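Local coordinates for lipoxygenase (Cyanothece sp., PDB 5EK8), which acts as a 9R-lipoxygenase, a non-heme iron enzyme that probably adds molecular oxygen to polyunsaturated fatty acids, at residues F277-Y282 against L425-E430; H359-H364 against E430-Y435; V365-Y370 against C559-F564. One frame throughout, in Å; residues are numbered along the deposited sequence.

Contact 1 of 3, residues F277-Y282 against L425-E430; sequences FIWDNY and LQMCTE
Tyr282 and Gln426 meet where a type I turn, Trp279 to Tyr282, packs against helix residues 425-430; their CA atoms are 7.4 Å apart. Gln426 reaches the turn with CG anti to its backbone N (chi1 -179°) and an extended chain beyond. Its NE2 donates to Asn281 O at 2.9 Å, from above the carbonyl plane. The same NE2 donates to Glu430 OE2 at 2.9 Å, one helical turn further on. Asn281 ND2 adds a weak hydrogen bond to Glu430 OE2, 2.7 Å long. The Tyr282 ring is held on both faces. Met427 CG lies over one face toward the rim, 3.9 Å from the ring centroid, as a CH-pi contact. Asn281 CB lies over the centre of the opposite face. Met427 then continues to Trp279. Its SD lies in the indole plane, at the edge of the six-membered ring, and its CE is 3.6 Å from Trp279 CZ3. Tyr282 OH is hydrogen-bonded to Ile505 N, outside both segments. The carboxylate of the buried Glu430 accepts at OE2 from Gln426 NE2 and, weakly, from Asn281 ND2, beside Met-aromatic contacts of Met427 with Trp279 and Tyr282. The pair, its second bond weak, would probably ease burial of this charge.

Contact 2 of 3, residues H359-H364 against E430-Y435; sequences HYAKAH and EVVATY. With FE2 (Fe (II) ion), chain B.
Ala361 and Val431 make the closest apolar contact here, with Ala361 CB 3.7 Å from Val431 CG2. Val431 CG2 sits between its own backbone N and carbonyl carbon, a crowded position, and from there it meets Ala361. Val432 CG2 lies 4.1 Å from Ala361 CB. The small alanine is consistent with the close approach: the CA atoms of Ala361 and Val432 are 6.5 Å apart. The aromatic part is Tyr435 against Lys362, whose side chains cross at about a right angle. The Lys362 chain bends at chi3 (-60°), which places CE 3.5 Å from Tyr435 OH. Tyr435 CE2 packs on Lys362 CA and CB. Lys362 NZ forms a salt bridge with Glu358. No hydrogen bond joins the two segments. Val431 O accepts from both Thr434 OG1 and Thr434 N, and it also lies over the centre of one Tyr435 ring face. The metal bonds are on the far side of segment 359-364. His359 NE2 and His364 NE2 each bind the iron at 2.5 Å. Their ND1 atoms are hydrogen-bonded to Glu355 and Asn398, which, together with the iron, would help to hold the rings in orientation. His570 and the terminal carboxylate of Ile668 also bind this iron. Two histidines five positions apart on a helix with a wider pi-type turn are the hallmark of the lipoxygenase iron site.

Contact 3 of 3, residues V365-Y370 against C559-F564; sequences VQMEQY and CRHIIF
Tyr370 packs on Ile562 where two long helices of the lipoxygenase catalytic domain cross. The segment axes approach to 10.6 Å, with 127° between their N-to-C directions. Tyr370 CB is 4.1 Å from Ile562 CD1. At the ring root, Tyr370 CG is 3.9 Å from Ile562 CG1. Tyr370 CD1 comes closest, 3.7 Å from Ile562 CD1. Ile562 CG1 lies over one face of the ring, offset toward the rim, in a CH-pi contact. At the tip, Tyr370 OH is 4.2 Å from His561 CD2. Leu387 packs on Ile562 from helix 383-391.

The polar link is His561 to Gln366. His561 has CG anti to its backbone N (chi1 -168°), and its NE2 donates to Gln366 OE1 at 2.9 Å. The bond is almost straight, at 175°, and OE1 lies in the imidazole plane. Relative to the Gln366 amide, the donor sits above the carbonyl plane. The other end of that amide is held as well, since Gln366 NE2 donates to Lys362 O. Trp440 meets the His561 ring edge-to-face. Met367 CE is 4.1 Å from His561 CD2. An alanine in place of His561 would probably leave Gln366 OE1 without this donor and open a gap beside Trp440 and Met367 CE. Met367 is bent at chi2 and chi3, and its SD lies 3.9 Å from Ile562 O.

In the fold
The three contacts run as a chain across the catalytic domain. Contacts 1 and 2 have centres 12 Å apart and share Glu430 on helix 421-432. They also touch through Cys428 SG, 3.6 Å from Tyr360 CD2. Contacts 2 and 3 have centres 11 Å apart and follow each other on helix 337-377. Across that join Tyr435 CB packs on Gln366 OE1 at 3.5 Å. Contact 2 carries two iron ligands. In contact 3 the Met367 side chain is about 10 Å from the iron and about 7 Å from the His570 side chain, between nearest atoms. In contact 1 the Met427 side chain is about 10 Å from that of His359, between nearest atoms.

Contact 1 of 3, residues F277-Y282 against L425-E430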
loop_
_atom_site.group_PDB
_atom_site.type_symbol
_atom_site.label_atom_id
_atom_site.label_comp_id
_atom_site.label_asym_id
_atom_site.label_seq_id
_atom_site.Cartn_x
_atom_site.Cartn_y
_atom_site.Cartn_z
ATOM N N PHE A 277 -10.542 0.541 21.729
ATOM C CA PHE A 277 -10.898 1.361 20.589
ATOM C C PHE A 277 -11.791 2.503 21.058
ATOM O O PHE A 277 -12.951 2.292 21.419
ATOM C CB PHE A 277 -11.583 0.526 19.509
ATOM C CG PHE A 277 -10.689 -0.519 18.902
ATOM C CD1 PHE A 277 -9.544 -0.151 18.210
ATOM C CD2 PHE A 277 -10.993 -1.868 19.021
ATOM C CE1 PHE A 277 -8.717 -1.104 17.656
ATOM C CE2 PHE A 277 -10.171 -2.828 18.467
ATOM C CZ PHE A 277 -9.032 -2.447 17.780
ATOM N N ILE A 278 -11.222 3.706 21.068
ATOM C CA ILE A 278 -11.929 4.909 21.501
ATOM C C ILE A 278 -11.962 5.944 20.381
ATOM O O ILE A 278 -10.932 6.274 19.794
ATOM C CB ILE A 278 -11.284 5.530 22.761
ATOM C CG1 ILE A 278 -11.622 4.700 24.002
ATOM C CG2 ILE A 278 -11.762 6.952 22.955
ATOM C CD1 ILE A 278 -10.587 3.661 24.342
ATOM N N TRP A 279 -13.153 6.459 20.098
ATOM C CA TRP A 279 -13.367 7.304 18.930
ATOM C C TRP A 279 -13.730 8.736 19.307
ATOM O O TRP A 279 -14.242 9.489 18.476
ATOM C CB TRP A 279 -14.464 6.701 18.044
ATOM C CG TRP A 279 -14.297 5.227 17.835
ATOM C CD1 TRP A 279 -14.776 4.224 18.632
ATOM C CD2 TRP A 279 -13.591 4.587 16.766
ATOM N NE1 TRP A 279 -14.410 2.998 18.123
ATOM C CE2 TRP A 279 -13.683 3.196 16.978
ATOM C CE3 TRP A 279 -12.890 5.056 15.650
ATOM C CZ2 TRP A 279 -13.102 2.269 16.114
ATOM C CZ3 TRP A 279 -12.309 4.132 14.795
ATOM C CH2 TRP A 279 -12.423 2.756 15.031
ATOM N N ASP A 280 -13.454 9.113 20.553
ATOM C CA ASP A 280 -13.790 10.452 21.044
ATOM C C ASP A 280 -13.182 11.561 20.181
ATOM O O ASP A 280 -13.692 12.684 20.140
ATOM C CB ASP A 280 -13.335 10.621 22.493
ATOM C CG ASP A 280 -14.051 9.686 23.441
ATOM O OD1 ASP A 280 -13.492 9.378 24.514
ATOM O OD2 ASP A 280 -15.172 9.249 23.107
ATOM N N ASN A 281 -12.103 11.222 19.480
ATOM C CA ASN A 281 -11.371 12.165 18.641
ATOM C C ASN A 281 -11.997 12.443 17.270
ATOM O O ASN A 281 -11.565 13.349 16.559
ATOM C CB ASN A 281 -9.951 11.647 18.426
ATOM C CG ASN A 281 -8.900 12.645 18.826
ATOM O OD1 ASN A 281 -9.108 13.467 19.721
ATOM N ND2 ASN A 281 -7.755 12.584 18.162
ATOM N N TYR A 282 -13.006 11.662 16.894
ATOM C CA TYR A 282 -13.447 11.638 15.499
ATOM C C TYR A 282 -14.918 11.974 15.281
ATOM O O TYR A 282 -15.762 11.770 16.157
ATOM C CB TYR A 282 -13.133 10.269 14.901
ATOM C CG TYR A 282 -11.727 9.835 15.227
ATOM C CD1 TYR A 282 -10.637 10.463 14.638
ATOM C CD2 TYR A 282 -11.483 8.820 16.144
ATOM C CE1 TYR A 282 -9.342 10.089 14.941
ATOM C CE2 TYR A 282 -10.185 8.430 16.451
ATOM C CZ TYR A 282 -9.119 9.073 15.847
ATOM O OH TYR A 282 -7.829 8.699 16.146
ATOM N N LEU A 425 -9.923 10.277 7.563
ATOM C CA LEU A 425 -8.698 10.973 7.199
ATOM C C LEU A 425 -7.879 11.284 8.438
ATOM O O LEU A 425 -6.672 11.064 8.464
ATOM C CB LEU A 425 -9.005 12.264 6.446
ATOM C CG LEU A 425 -7.763 12.981 5.921
ATOM C CD1 LEU A 425 -7.049 12.102 4.901
ATOM C CD2 LEU A 425 -8.137 14.346 5.335
ATOM N N GLN A 426 -8.547 11.777 9.474
ATOM C CA GLN A 426 -7.852 12.147 10.697
ATOM C C GLN A 426 -7.176 10.941 11.339
ATOM O O GLN A 426 -6.068 11.064 11.860
ATOM C CB GLN A 426 -8.805 12.799 11.687
ATOM C CG GLN A 426 -8.139 13.233 12.973
ATOM C CD GLN A 426 -9.133 13.824 13.936
ATOM O OE1 GLN A 426 -9.975 14.635 13.550
ATOM N NE2 GLN A 426 -9.061 13.408 15.197
ATOM N N MET A 427 -7.831 9.779 11.293
ATOM C CA MET A 427 -7.191 8.554 11.773
ATOM C C MET A 427 -5.890 8.346 11.014
ATOM O O MET A 427 -4.814 8.105 11.607
ATOM C CB MET A 427 -8.097 7.332 11.593
ATOM C CG MET A 427 -9.360 7.332 12.437
ATOM S SD MET A 427 -10.357 5.847 12.169
ATOM C CE MET A 427 -9.294 4.591 12.878
ATOM N N CYS A 428 -5.996 8.474 9.694
ATOM C CA CYS A 428 -4.850 8.209 8.832
ATOM C C CYS A 428 -3.673 9.141 9.093
ATOM O O CYS A 428 -2.555 8.681 9.340
ATOM C CB CYS A 428 -5.269 8.298 7.371
ATOM S SG CYS A 428 -6.406 6.990 6.890
ATOM N N THR A 429 -3.930 10.446 9.037
ATOM C CA THR A 429 -2.899 11.454 9.277
ATOM C C THR A 429 -2.291 11.295 10.667
ATOM O O THR A 429 -1.064 11.374 10.827
ATOM C CB THR A 429 -3.449 12.894 9.125
ATOM O OG1 THR A 429 -4.563 13.094 10.007
ATOM C CG2 THR A 429 -3.883 13.158 7.692
ATOM N N GLU A 430 -3.151 11.062 11.660
ATOM C CA GLU A 430 -2.694 10.793 13.022
ATOM C C GLU A 430 -1.625 9.706 13.059
ATOM O O GLU A 430 -0.509 9.950 13.525
ATOM C CB GLU A 430 -3.859 10.391 13.930
ATOM C CG GLU A 430 -4.544 11.559 14.618
ATOM C CD GLU A 430 -5.804 11.147 15.358
ATOM O OE1 GLU A 430 -6.030 9.930 15.519
ATOM O OE2 GLU A 430 -6.574 12.039 15.777
#

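Contact 2 of 3, residues H359-H364 against E430-Y435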
loop_
_atom_site.group_PDB
_atom_site.type_symbol
_atom_site.label_atom_id
_atom_site.label_comp_id
_atom_site.label_asym_id
_atom_site.label_seq_id
_atom_site.Cartn_x
_atom_site.Cartn_y
_atom_site.Cartn_z
ATOM N N HIS A 359 -4.447 -1.383 7.573
ATOM C CA HIS A 359 -4.393 -1.563 6.138
ATOM C C HIS A 359 -4.003 -0.298 5.387
ATOM O O HIS A 359 -2.842 -0.115 5.016
ATOM C CB HIS A 359 -5.739 -2.049 5.633
ATOM C CG HIS A 359 -5.674 -2.687 4.287
ATOM N ND1 HIS A 359 -6.797 -2.999 3.559
ATOM C CD2 HIS A 359 -4.612 -3.075 3.541
ATOM C CE1 HIS A 359 -6.432 -3.558 2.415
ATOM N NE2 HIS A 359 -5.115 -3.615 2.385
ATOM N N TYR A 360 -4.988 0.563 5.151
ATOM C CA TYR A 360 -4.795 1.729 4.296
ATOM C C TYR A 360 -3.685 2.654 4.784
ATOM O O TYR A 360 -2.832 3.074 4.004
ATOM C CB TYR A 360 -6.095 2.519 4.167
ATOM C CG TYR A 360 -5.942 3.777 3.345
ATOM C CD1 TYR A 360 -5.759 3.714 1.967
ATOM C CD2 TYR A 360 -5.982 5.028 3.946
ATOM C CE1 TYR A 360 -5.614 4.870 1.215
ATOM C CE2 TYR A 360 -5.840 6.179 3.207
ATOM C CZ TYR A 360 -5.659 6.099 1.847
ATOM O OH TYR A 360 -5.523 7.260 1.124
ATOM N N ALA A 361 -3.685 2.959 6.073
ATOM C CA ALA A 361 -2.695 3.883 6.610
ATOM C C ALA A 361 -1.307 3.257 6.705
ATOM O O ALA A 361 -0.346 3.779 6.134
ATOM C CB ALA A 361 -3.130 4.386 7.966
ATOM N N LYS A 362 -1.205 2.146 7.431
ATOM C CA LYS A 362 0.095 1.553 7.746
ATOM C C LYS A 362 0.770 0.894 6.552
ATOM O O LYS A 362 1.995 0.903 6.443
ATOM C CB LYS A 362 -0.042 0.530 8.876
ATOM C CG LYS A 362 1.299 -0.020 9.356
ATOM C CD LYS A 362 1.139 -1.034 10.485
ATOM C CE LYS A 362 0.465 -0.420 11.699
ATOM N NZ LYS A 362 0.449 -1.349 12.857
ATOM N N ALA A 363 -0.019 0.316 5.655
ATOM C CA ALA A 363 0.562 -0.382 4.516
ATOM C C ALA A 363 0.670 0.521 3.292
ATOM O O ALA A 363 1.766 0.765 2.796
ATOM C CB ALA A 363 -0.240 -1.622 4.189
ATOM N N HIS A 364 -0.461 1.021 2.809
ATOM C CA HIS A 364 -0.477 1.772 1.559
ATOM C C HIS A 364 0.235 3.111 1.665
ATOM O O HIS A 364 1.271 3.343 1.026
ATOM C CB HIS A 364 -1.916 2.002 1.103
ATOM C CG HIS A 364 -2.593 0.770 0.598
ATOM N ND1 HIS A 364 -2.671 0.455 -0.745
ATOM C CD2 HIS A 364 -3.222 -0.235 1.251
ATOM C CE1 HIS A 364 -3.321 -0.683 -0.894
ATOM N NE2 HIS A 364 -3.667 -1.123 0.305
ATOM N N GLU A 430 -3.151 11.062 11.660
ATOM C CA GLU A 430 -2.694 10.793 13.022
ATOM C C GLU A 430 -1.625 9.706 13.059
ATOM O O GLU A 430 -0.509 9.950 13.525
ATOM C CB GLU A 430 -3.859 10.391 13.930
ATOM C CG GLU A 430 -4.544 11.559 14.618
ATOM C CD GLU A 430 -5.804 11.147 15.358
ATOM O OE1 GLU A 430 -6.030 9.930 15.519
ATOM O OE2 GLU A 430 -6.574 12.039 15.777
ATOM N N VAL A 431 -1.941 8.508 12.569
ATOM C CA VAL A 431 -0.957 7.431 12.728
ATOM C C VAL A 431 0.246 7.552 11.777
ATOM O O VAL A 431 1.363 7.181 12.147
ATOM C CB VAL A 431 -1.595 6.042 12.559
ATOM C CG1 VAL A 431 -2.495 5.746 13.742
ATOM C CG2 VAL A 431 -2.363 5.947 11.246
ATOM N N VAL A 432 0.039 8.082 10.572
ATOM C CA VAL A 432 1.138 8.160 9.606
ATOM C C VAL A 432 2.139 9.228 10.058
ATOM O O VAL A 432 3.330 9.151 9.749
ATOM C CB VAL A 432 0.629 8.449 8.163
ATOM C CG1 VAL A 432 1.790 8.709 7.210
ATOM C CG2 VAL A 432 -0.203 7.276 7.648
ATOM N N ALA A 433 1.667 10.201 10.833
ATOM C CA ALA A 433 2.567 11.212 11.383
ATOM C C ALA A 433 3.542 10.644 12.424
ATOM O O ALA A 433 4.381 11.377 12.945
ATOM C CB ALA A 433 1.769 12.353 11.988
ATOM N N THR A 434 3.443 9.348 12.716
ATOM C CA THR A 434 4.305 8.724 13.720
ATOM C C THR A 434 5.108 7.530 13.196
ATOM O O THR A 434 5.936 6.972 13.919
ATOM C CB THR A 434 3.490 8.233 14.931
ATOM O OG1 THR A 434 2.819 7.011 14.591
ATOM C CG2 THR A 434 2.469 9.271 15.351
ATOM N N TYR A 435 4.865 7.131 11.950
ATOM C CA TYR A 435 5.493 5.926 11.406
ATOM C C TYR A 435 6.894 6.188 10.879
ATOM O O TYR A 435 7.076 6.958 9.939
ATOM C CB TYR A 435 4.632 5.325 10.291
ATOM C CG TYR A 435 3.340 4.698 10.768
ATOM C CD1 TYR A 435 3.238 4.151 12.039
ATOM C CD2 TYR A 435 2.220 4.652 9.940
ATOM C CE1 TYR A 435 2.054 3.575 12.477
ATOM C CE2 TYR A 435 1.026 4.072 10.369
ATOM C CZ TYR A 435 0.953 3.540 11.640
ATOM O OH TYR A 435 -0.215 2.972 12.087
HETATM FE FE FE2 B . -4.436 -3.463 0.030
#

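Contact 3 of 3, residues V365-Y370 against C559-F564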
loop_
_atom_site.group_PDB
_atom_site.type_symbol
_atom_site.label_atom_id
_atom_site.label_comp_id
_atom_site.label_asym_id
_atom_site.label_seq_id
_atom_site.Cartn_x
_atom_site.Cartn_y
_atom_site.Cartn_z
ATOM N N VAL A 365 -0.338 3.994 2.474
ATOM C CA VAL A 365 0.174 5.342 2.610
ATOM C C VAL A 365 1.626 5.358 3.078
ATOM O O VAL A 365 2.456 6.055 2.497
ATOM C CB VAL A 365 -0.681 6.160 3.583
ATOM C CG1 VAL A 365 -0.135 7.581 3.693
ATOM C CG2 VAL A 365 -2.130 6.164 3.127
ATOM N N GLN A 366 1.940 4.585 4.111
ATOM C CA GLN A 366 3.287 4.624 4.662
ATOM C C GLN A 366 4.328 4.159 3.644
ATOM O O GLN A 366 5.463 4.632 3.650
ATOM C CB GLN A 366 3.391 3.777 5.933
ATOM C CG GLN A 366 4.725 3.965 6.649
ATOM C CD GLN A 366 4.995 2.939 7.734
ATOM O OE1 GLN A 366 6.094 2.898 8.298
ATOM N NE2 GLN A 366 3.998 2.110 8.038
ATOM N N MET A 367 3.943 3.247 2.757
ATOM C CA MET A 367 4.901 2.694 1.805
ATOM C C MET A 367 4.982 3.498 0.505
ATOM O O MET A 367 5.987 3.424 -0.209
ATOM C CB MET A 367 4.566 1.235 1.496
ATOM C CG MET A 367 4.816 0.267 2.653
ATOM S SD MET A 367 6.535 0.201 3.204
ATOM C CE MET A 367 6.465 1.172 4.708
ATOM N N GLU A 368 3.943 4.272 0.196
ATOM C CA GLU A 368 3.985 5.080 -1.023
ATOM C C GLU A 368 5.151 6.074 -1.008
ATOM O O GLU A 368 5.773 6.317 -2.041
ATOM C CB GLU A 368 2.667 5.836 -1.249
ATOM C CG GLU A 368 2.748 6.819 -2.421
ATOM C CD GLU A 368 1.429 7.053 -3.127
ATOM O OE1 GLU A 368 1.437 7.720 -4.185
ATOM O OE2 GLU A 368 0.387 6.575 -2.637
ATOM N N GLN A 369 5.459 6.630 0.162
ATOM C CA GLN A 369 6.531 7.620 0.277
ATOM C C GLN A 369 7.879 6.988 -0.058
ATOM O O GLN A 369 8.710 7.577 -0.770
ATOM C CB GLN A 369 6.553 8.245 1.680
ATOM C CG GLN A 369 6.888 7.307 2.826
ATOM C CD GLN A 369 6.657 7.938 4.196
ATOM O OE1 GLN A 369 6.835 9.146 4.381
ATOM N NE2 GLN A 369 6.252 7.115 5.165
ATOM N N TYR A 370 8.073 5.766 0.432
ATOM C CA TYR A 370 9.276 5.014 0.136
ATOM C C TYR A 370 9.331 4.665 -1.335
ATOM O O TYR A 370 10.402 4.673 -1.934
ATOM C CB TYR A 370 9.344 3.750 0.976
ATOM C CG TYR A 370 9.551 4.019 2.438
ATOM C CD1 TYR A 370 10.795 4.428 2.921
ATOM C CD2 TYR A 370 8.513 3.860 3.342
ATOM C CE1 TYR A 370 10.994 4.675 4.268
ATOM C CE2 TYR A 370 8.698 4.107 4.685
ATOM C CZ TYR A 370 9.939 4.513 5.143
ATOM O OH TYR A 370 10.104 4.745 6.485
ATOM N N CYS A 559 15.506 -0.913 4.765
ATOM C CA CYS A 559 15.223 -1.941 3.773
ATOM C C CYS A 559 14.377 -3.071 4.359
ATOM O O CYS A 559 13.388 -3.497 3.749
ATOM C CB CYS A 559 16.529 -2.488 3.205
ATOM S SG CYS A 559 17.398 -1.330 2.106
ATOM N N ARG A 560 14.768 -3.541 5.543
ATOM C CA ARG A 560 13.984 -4.532 6.282
ATOM C C ARG A 560 12.546 -4.067 6.495
ATOM O O ARG A 560 11.595 -4.820 6.280
ATOM C CB ARG A 560 14.620 -4.828 7.642
ATOM C CG ARG A 560 15.761 -5.824 7.615
ATOM C CD ARG A 560 16.147 -6.230 9.032
ATOM N NE ARG A 560 16.677 -5.116 9.819
ATOM C CZ ARG A 560 17.971 -4.822 9.928
ATOM N NH1 ARG A 560 18.878 -5.554 9.296
ATOM N NH2 ARG A 560 18.360 -3.795 10.671
ATOM N N HIS A 561 12.401 -2.821 6.930
ATOM C CA HIS A 561 11.093 -2.224 7.185
ATOM C C HIS A 561 10.208 -2.237 5.931
ATOM O O HIS A 561 9.091 -2.786 5.931
ATOM C CB HIS A 561 11.282 -0.792 7.694
ATOM C CG HIS A 561 10.042 -0.174 8.254
ATOM N ND1 HIS A 561 9.501 -0.553 9.465
ATOM C CD2 HIS A 561 9.237 0.802 7.774
ATOM C CE1 HIS A 561 8.415 0.161 9.703
ATOM N NE2 HIS A 561 8.234 0.994 8.692
ATOM N N ILE A 562 10.732 -1.633 4.867
ATOM C CA ILE A 562 10.053 -1.560 3.580
ATOM C C ILE A 562 9.618 -2.937 3.094
ATOM O O ILE A 562 8.435 -3.165 2.823
ATOM C CB ILE A 562 10.955 -0.913 2.508
ATOM C CG1 ILE A 562 11.233 0.550 2.858
ATOM C CG2 ILE A 562 10.315 -1.027 1.126
ATOM C CD1 ILE A 562 12.320 1.184 2.004
ATOM N N ILE A 563 10.578 -3.854 3.004
ATOM C CA ILE A 563 10.294 -5.195 2.513
ATOM C C ILE A 563 9.248 -5.878 3.380
ATOM O O ILE A 563 8.332 -6.519 2.865
ATOM C CB ILE A 563 11.563 -6.066 2.461
ATOM C CG1 ILE A 563 12.538 -5.518 1.420
ATOM C CG2 ILE A 563 11.207 -7.502 2.119
ATOM C CD1 ILE A 563 13.847 -6.268 1.355
ATOM N N PHE A 564 9.364 -5.717 4.695
ATOM C CA PHE A 564 8.424 -6.357 5.608
ATOM C C PHE A 564 7.004 -5.896 5.359
ATOM O O PHE A 564 6.087 -6.714 5.277
ATOM C CB PHE A 564 8.784 -6.090 7.067
ATOM C CG PHE A 564 7.865 -6.773 8.046
ATOM C CD1 PHE A 564 6.750 -6.120 8.559
ATOM C CD2 PHE A 564 8.111 -8.078 8.446
ATOM C CE1 PHE A 564 5.906 -6.752 9.457
ATOM C CE2 PHE A 564 7.273 -8.716 9.348
ATOM C CZ PHE A 564 6.166 -8.052 9.851
#